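Local coordinates for protein translation factor SUI1 homolog (Pyrococcus horikoshii, PDB 5ZCY) that probably acts as a translation initiation factor of the SUI1 family that binds mRNA, at residues A[55-60]-A[72-77]; A[59-64]-A[79-84]. All coordinates share one frame; numbering follows the deposited sequence.

Contact 1: A[55-60]-A[72-77]; sequences KKLKAK and IELQGD. With NO3 (nitrate ion), chain B.
Methyl CD2 of Leu-74 packs on Leu-57 and Lys-58 of helix 50-61. CD2 of Leu-74 lies 4.3 Å from CB of Leu-57 and 4.1 Å from CG of Lys-58. The other branch reaches Leu-57 too: CD1 of Leu-74 is 4.3 Å from CD1 of Leu-57. These are spacings of ordinary apolar packing. In Leu-74 CG lies beside the backbone N (chi1 -55°), which brings CD2 within packing distance of both helix residues. The side chain of Lys-58 meets Leu-74 at a slant and offers only its aliphatic part. The chain then bends at chi3 (65°), and its NZ bonds to the carbonyl oxygen of Gly-65. The contact belongs to the two-layer alpha/beta fold of SUI1 proteins, in which helices cover one side of a mixed sheet. Here helix 50-61 lies over strand 71-75. Further out, Ile-40 of strand 36-41 and Leu-85 of helix 82-88 both touch Leu-57. Ile-72, two residues before Leu-74, packs on Leu-50, Ile-53 and Ala-54 of the same helix. Backbone bonds of Leu-74 with Thr-38 hold the strand in the sheet. Lys-56, the residue before Leu-57, takes no part in this packing. Its chain is extended beyond CG. Its NZ donates to O1 of a nitrate ion at 3.0 Å and weakly to O3 at 3.3 Å. The nitrate probably comes from the crystallisation liquor.

Contact 2: A[59-64]-A[79-84]; sequences AKLACG and RDRIKK
This is a small surface contact, an aliphatic side chain against a guanidinium group. It joins the C-terminal end of helix 50-61 to the turn that leads into helix 82-88. Leu-61 places its methyl CD2 over one face of the guanidinium of Arg-81. From CD2 of Leu-61 it is 3.4 Å to NH1 of Arg-81, and CZ of Arg-81 follows at 3.9 Å. The methyl therefore sits nearer the NH1 side than the centre of the flat group. The two side chains run past each other in opposite directions. Arg-81 bends at chi3 (64°), which turns the guanidinium over the leucine. The carbonyl oxygen of Lys-60 is a looser neighbour, 4.3 Å from NH1 of Arg-81. Lys-60 itself turns to helix 82-88, with a salt bridge from NZ to Glu-88 and packing on Leu-85. Leu-85 touches Leu-61 as well, and His-78 adds a further contact to Leu-61. The backbone after Leu-61 leaves the helix at Ala-62, whose phi is positive (49°). A weak bond runs from N of Ala-62 to O of Ala-59 at 3.4 Å. N of Cys-63 lies 3.2 Å from O of Lys-58, a probable hydrogen bond. Together these features fit a Schellman motif, the common C-terminal cap of an alpha-helix, with alanine at the position often held by glycine.

Overall arrangement
The chain first lays down strands 24-30 and 36-41, then enters helix 50-61, where both contacts begin. It returns through strands 65-68 and 71-75. Contact 1 closes the first loop, joining the helix to strand 71-75. The chain goes on to helix 82-88, and contact 2 closes a longer loop back to the end of helix 50-61. The two loops cross rather than nest, and they share Ala-59 and Lys-60. Their centres are about 6 Å apart. A probable hydrogen bond between OE1 of Gln-75 and N of Gly-64, 2.8 Å, links them. Helix 50-61 is thus tied to the sheet by contact 1 and to the turn leading into helix 82-88 by contact 2.

Contact 1: A[55-60]-A[72-77]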
loop_
_atom_site.group_PDB
_atom_site.type_symbol
_atom_site.label_atom_id
_atom_site.label_comp_id
_atom_site.label_asym_id
_atom_site.label_seq_id
_atom_site.Cartn_x
_atom_site.Cartn_y
_atom_site.Cartn_z
ATOM N N LYS A 55 -6.606 -7.496 -0.652
ATOM C CA LYS A 55 -7.963 -7.737 -1.209
ATOM C C LYS A 55 -8.861 -6.571 -1.004
ATOM O O LYS A 55 -9.652 -6.187 -1.883
ATOM C CB LYS A 55 -8.440 -9.078 -0.604
ATOM C CG LYS A 55 -9.851 -9.534 -0.899
ATOM C CD LYS A 55 -10.302 -10.699 0.041
ATOM C CE LYS A 55 -10.475 -10.221 1.488
ATOM N NZ LYS A 55 -10.698 -11.338 2.480
ATOM N N LYS A 56 -8.856 -5.899 0.157
ATOM C CA LYS A 56 -9.677 -4.805 0.478
ATOM C C LYS A 56 -9.327 -3.615 -0.451
ATOM O O LYS A 56 -10.186 -2.909 -0.921
ATOM C CB LYS A 56 -9.605 -4.383 1.919
ATOM C CG LYS A 56 -10.252 -5.424 2.849
ATOM C CD LYS A 56 -10.195 -4.924 4.222
ATOM C CE LYS A 56 -10.774 -6.011 5.209
ATOM N NZ LYS A 56 -10.692 -5.347 6.524
ATOM N N LEU A 57 -8.035 -3.355 -0.603
ATOM C CA LEU A 57 -7.666 -2.191 -1.424
ATOM C C LEU A 57 -8.005 -2.497 -2.857
ATOM O O LEU A 57 -8.461 -1.502 -3.528
ATOM C CB LEU A 57 -6.137 -2.031 -1.261
ATOM C CG LEU A 57 -5.684 -1.486 0.062
ATOM C CD1 LEU A 57 -4.147 -1.551 0.122
ATOM C CD2 LEU A 57 -6.182 -0.134 0.480
ATOM N N LYS A 58 -7.796 -3.684 -3.353
ATOM C CA LYS A 58 -8.145 -4.161 -4.760
ATOM C C LYS A 58 -9.640 -3.924 -4.993
ATOM O O LYS A 58 -10.040 -3.469 -6.077
ATOM C CB LYS A 58 -7.779 -5.617 -5.065
ATOM C CG LYS A 58 -6.256 -5.834 -5.228
ATOM C CD LYS A 58 -5.824 -7.282 -5.114
ATOM C CE LYS A 58 -6.375 -8.148 -6.251
ATOM N NZ LYS A 58 -5.913 -9.536 -6.011
ATOM N N ALA A 59 -10.446 -4.223 -4.016
ATOM C CA ALA A 59 -11.896 -4.057 -4.173
ATOM C C ALA A 59 -12.261 -2.618 -4.181
ATOM O O ALA A 59 -13.083 -2.213 -5.056
ATOM C CB ALA A 59 -12.620 -4.827 -3.060
ATOM N N LYS A 60 -11.676 -1.760 -3.333
ATOM C CA LYS A 60 -11.968 -0.391 -3.273
ATOM C C LYS A 60 -11.592 0.333 -4.577
ATOM O O LYS A 60 -12.326 1.187 -5.046
ATOM C CB LYS A 60 -11.307 0.346 -2.102
ATOM C CG LYS A 60 -11.795 -0.019 -0.685
ATOM C CD LYS A 60 -10.685 0.292 0.328
ATOM C CE LYS A 60 -11.135 0.518 1.773
ATOM N NZ LYS A 60 -10.111 1.389 2.423
ATOM N N ILE A 72 2.610 -5.185 -0.507
ATOM C CA ILE A 72 1.418 -5.231 -1.318
ATOM C C ILE A 72 1.737 -4.501 -2.622
ATOM O O ILE A 72 2.342 -3.438 -2.612
ATOM C CB ILE A 72 0.265 -4.538 -0.619
ATOM C CG1 ILE A 72 -0.082 -5.325 0.712
ATOM C CG2 ILE A 72 -0.963 -4.360 -1.510
ATOM C CD1 ILE A 72 -1.072 -4.672 1.608
ATOM N N GLU A 73 1.327 -5.119 -3.725
ATOM C CA GLU A 73 1.460 -4.553 -5.072
ATOM C C GLU A 73 0.128 -4.350 -5.667
ATOM O O GLU A 73 -0.713 -5.279 -5.681
ATOM C CB GLU A 73 2.337 -5.445 -5.978
ATOM C CG GLU A 73 3.621 -5.875 -5.394
ATOM C CD GLU A 73 4.579 -6.513 -6.443
ATOM O OE1 GLU A 73 4.223 -6.552 -7.626
ATOM O OE2 GLU A 73 5.657 -6.994 -5.969
ATOM N N LEU A 74 -0.166 -3.167 -6.150
ATOM C CA LEU A 74 -1.432 -2.812 -6.790
ATOM C C LEU A 74 -1.216 -2.395 -8.221
ATOM O O LEU A 74 -0.258 -1.647 -8.517
ATOM C CB LEU A 74 -2.169 -1.668 -6.096
ATOM C CG LEU A 74 -2.440 -1.901 -4.614
ATOM C CD1 LEU A 74 -3.004 -0.679 -3.969
ATOM C CD2 LEU A 74 -3.402 -3.058 -4.414
ATOM N N GLN A 75 -2.071 -2.824 -9.134
ATOM C CA GLN A 75 -2.018 -2.365 -10.527
ATOM C C GLN A 75 -2.406 -0.887 -10.616
ATOM O O GLN A 75 -3.453 -0.517 -10.074
ATOM C CB GLN A 75 -3.089 -3.145 -11.303
ATOM C CG GLN A 75 -3.443 -2.662 -12.673
ATOM C CD GLN A 75 -4.632 -3.340 -13.277
ATOM O OE1 GLN A 75 -5.632 -3.802 -12.648
ATOM N NE2 GLN A 75 -4.598 -3.359 -14.583
ATOM N N GLY A 76 -1.575 -0.094 -11.219
ATOM C CA GLY A 76 -1.772 1.332 -11.386
ATOM C C GLY A 76 -1.148 2.170 -10.349
ATOM O O GLY A 76 -0.608 1.601 -9.399
ATOM N N ASP A 77 -1.181 3.474 -10.490
ATOM C CA ASP A 77 -0.624 4.444 -9.551
ATOM C C ASP A 77 -1.771 4.959 -8.693
ATOM O O ASP A 77 -2.703 5.651 -9.200
ATOM C CB ASP A 77 0.006 5.632 -10.302
ATOM C CG ASP A 77 0.659 6.627 -9.437
ATOM O OD1 ASP A 77 0.355 6.736 -8.216
ATOM O OD2 ASP A 77 1.532 7.373 -9.988
HETATM N N NO3 B . -7.325 -5.474 7.485
HETATM O O1 NO3 B . -7.927 -4.534 7.320
HETATM O O2 NO3 B . -6.194 -5.675 8.304
HETATM O O3 NO3 B . -7.642 -6.497 6.654
#

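Contact 2: A[59-64]-A[79-84]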
loop_
_atom_site.group_PDB
_atom_site.type_symbol
_atom_site.label_atom_id
_atom_site.label_comp_id
_atom_site.label_asym_id
_atom_site.label_seq_id
_atom_site.Cartn_x
_atom_site.Cartn_y
_atom_site.Cartn_z
ATOM N N ALA A 59 -10.446 -4.223 -4.016
ATOM C CA ALA A 59 -11.896 -4.057 -4.173
ATOM C C ALA A 59 -12.261 -2.618 -4.181
ATOM O O ALA A 59 -13.083 -2.213 -5.056
ATOM C CB ALA A 59 -12.620 -4.827 -3.060
ATOM N N LYS A 60 -11.676 -1.760 -3.333
ATOM C CA LYS A 60 -11.968 -0.391 -3.273
ATOM C C LYS A 60 -11.592 0.333 -4.577
ATOM O O LYS A 60 -12.326 1.187 -5.046
ATOM C CB LYS A 60 -11.307 0.346 -2.102
ATOM C CG LYS A 60 -11.795 -0.019 -0.685
ATOM C CD LYS A 60 -10.685 0.292 0.328
ATOM C CE LYS A 60 -11.135 0.518 1.773
ATOM N NZ LYS A 60 -10.111 1.389 2.423
ATOM N N LEU A 61 -10.456 -0.074 -5.176
ATOM C CA LEU A 61 -9.936 0.588 -6.381
ATOM C C LEU A 61 -10.353 -0.166 -7.662
ATOM O O LEU A 61 -9.967 0.316 -8.773
ATOM C CB LEU A 61 -8.405 0.611 -6.230
ATOM C CG LEU A 61 -7.813 1.464 -5.187
ATOM C CD1 LEU A 61 -6.392 1.132 -4.842
ATOM C CD2 LEU A 61 -7.974 3.008 -5.501
ATOM N N ALA A 62 -10.971 -1.336 -7.607
ATOM C CA ALA A 62 -11.251 -2.230 -8.801
ATOM C C ALA A 62 -10.030 -2.414 -9.623
ATOM O O ALA A 62 -9.985 -2.141 -10.824
ATOM C CB ALA A 62 -12.380 -1.672 -9.674
ATOM N N CYS A 63 -8.952 -2.801 -8.972
ATOM C CA CYS A 63 -7.631 -2.964 -9.642
ATOM C C CYS A 63 -7.061 -4.313 -9.342
ATOM O O CYS A 63 -7.511 -4.979 -8.329
ATOM C CB CYS A 63 -6.609 -1.867 -9.222
ATOM S SG CYS A 63 -6.078 -1.892 -7.545
ATOM N N GLY A 64 -6.140 -4.845 -10.064
ATOM C CA GLY A 64 -5.424 -6.005 -9.686
ATOM C C GLY A 64 -4.436 -5.748 -8.582
ATOM O O GLY A 64 -4.195 -4.599 -8.220
ATOM N N ARG A 79 -1.253 6.485 -5.568
ATOM C CA ARG A 79 -0.745 7.406 -4.596
ATOM C C ARG A 79 -1.736 8.499 -4.284
ATOM O O ARG A 79 -1.666 9.041 -3.170
ATOM C CB ARG A 79 0.601 7.977 -5.037
ATOM C CG ARG A 79 1.704 6.928 -5.120
ATOM C CD ARG A 79 2.985 7.545 -5.586
ATOM N NE ARG A 79 2.883 7.910 -6.996
ATOM C CZ ARG A 79 3.784 8.643 -7.606
ATOM N NH1 ARG A 79 4.826 9.070 -6.993
ATOM N NH2 ARG A 79 3.582 8.951 -8.883
ATOM N N ASP A 80 -2.621 8.836 -5.205
ATOM C CA ASP A 80 -3.568 9.937 -4.954
ATOM C C ASP A 80 -4.541 9.580 -3.820
ATOM O O ASP A 80 -5.010 10.540 -3.164
ATOM C CB ASP A 80 -4.351 10.218 -6.217
ATOM C CG ASP A 80 -4.881 9.024 -6.910
ATOM O OD1 ASP A 80 -4.726 7.853 -6.548
ATOM O OD2 ASP A 80 -5.699 9.195 -7.841
ATOM N N ARG A 81 -4.854 8.320 -3.633
ATOM C CA ARG A 81 -5.916 7.930 -2.731
ATOM C C ARG A 81 -5.357 7.043 -1.584
ATOM O O ARG A 81 -6.149 6.752 -0.671
ATOM C CB ARG A 81 -6.977 7.137 -3.387
ATOM C CG ARG A 81 -7.734 7.980 -4.411
ATOM C CD ARG A 81 -8.738 7.165 -5.166
ATOM N NE ARG A 81 -9.785 6.645 -4.286
ATOM C CZ ARG A 81 -10.676 5.689 -4.620
ATOM N NH1 ARG A 81 -10.684 5.104 -5.810
ATOM N NH2 ARG A 81 -11.527 5.295 -3.703
ATOM N N ILE A 82 -4.107 6.625 -1.559
ATOM C CA ILE A 82 -3.662 5.564 -0.672
ATOM C C ILE A 82 -3.691 5.983 0.782
ATOM O O ILE A 82 -3.998 5.116 1.619
ATOM C CB ILE A 82 -2.249 5.053 -1.078
ATOM C CG1 ILE A 82 -1.928 3.700 -0.430
ATOM C CG2 ILE A 82 -1.180 6.094 -0.804
ATOM C CD1 ILE A 82 -2.902 2.631 -0.679
ATOM N N LYS A 83 -3.405 7.229 1.121
ATOM C CA LYS A 83 -3.440 7.629 2.556
ATOM C C LYS A 83 -4.862 7.534 3.059
ATOM O O LYS A 83 -5.081 7.001 4.171
ATOM C CB LYS A 83 -2.845 9.004 2.816
ATOM C CG LYS A 83 -1.379 9.049 2.624
ATOM C CD LYS A 83 -0.723 10.342 3.214
ATOM C CE LYS A 83 0.713 10.449 2.845
ATOM N NZ LYS A 83 1.364 11.675 3.378
ATOM N N LYS A 84 -5.861 7.964 2.313
ATOM C CA LYS A 84 -7.259 7.876 2.725
ATOM C C LYS A 84 -7.623 6.444 2.837
ATOM O O LYS A 84 -8.343 6.044 3.826
ATOM C CB LYS A 84 -8.168 8.604 1.731
ATOM C CG LYS A 84 -9.637 8.413 1.891
ATOM C CD LYS A 84 -10.072 8.900 3.236
ATOM C CE LYS A 84 -11.593 8.885 3.336
ATOM N NZ LYS A 84 -12.006 9.007 4.750
#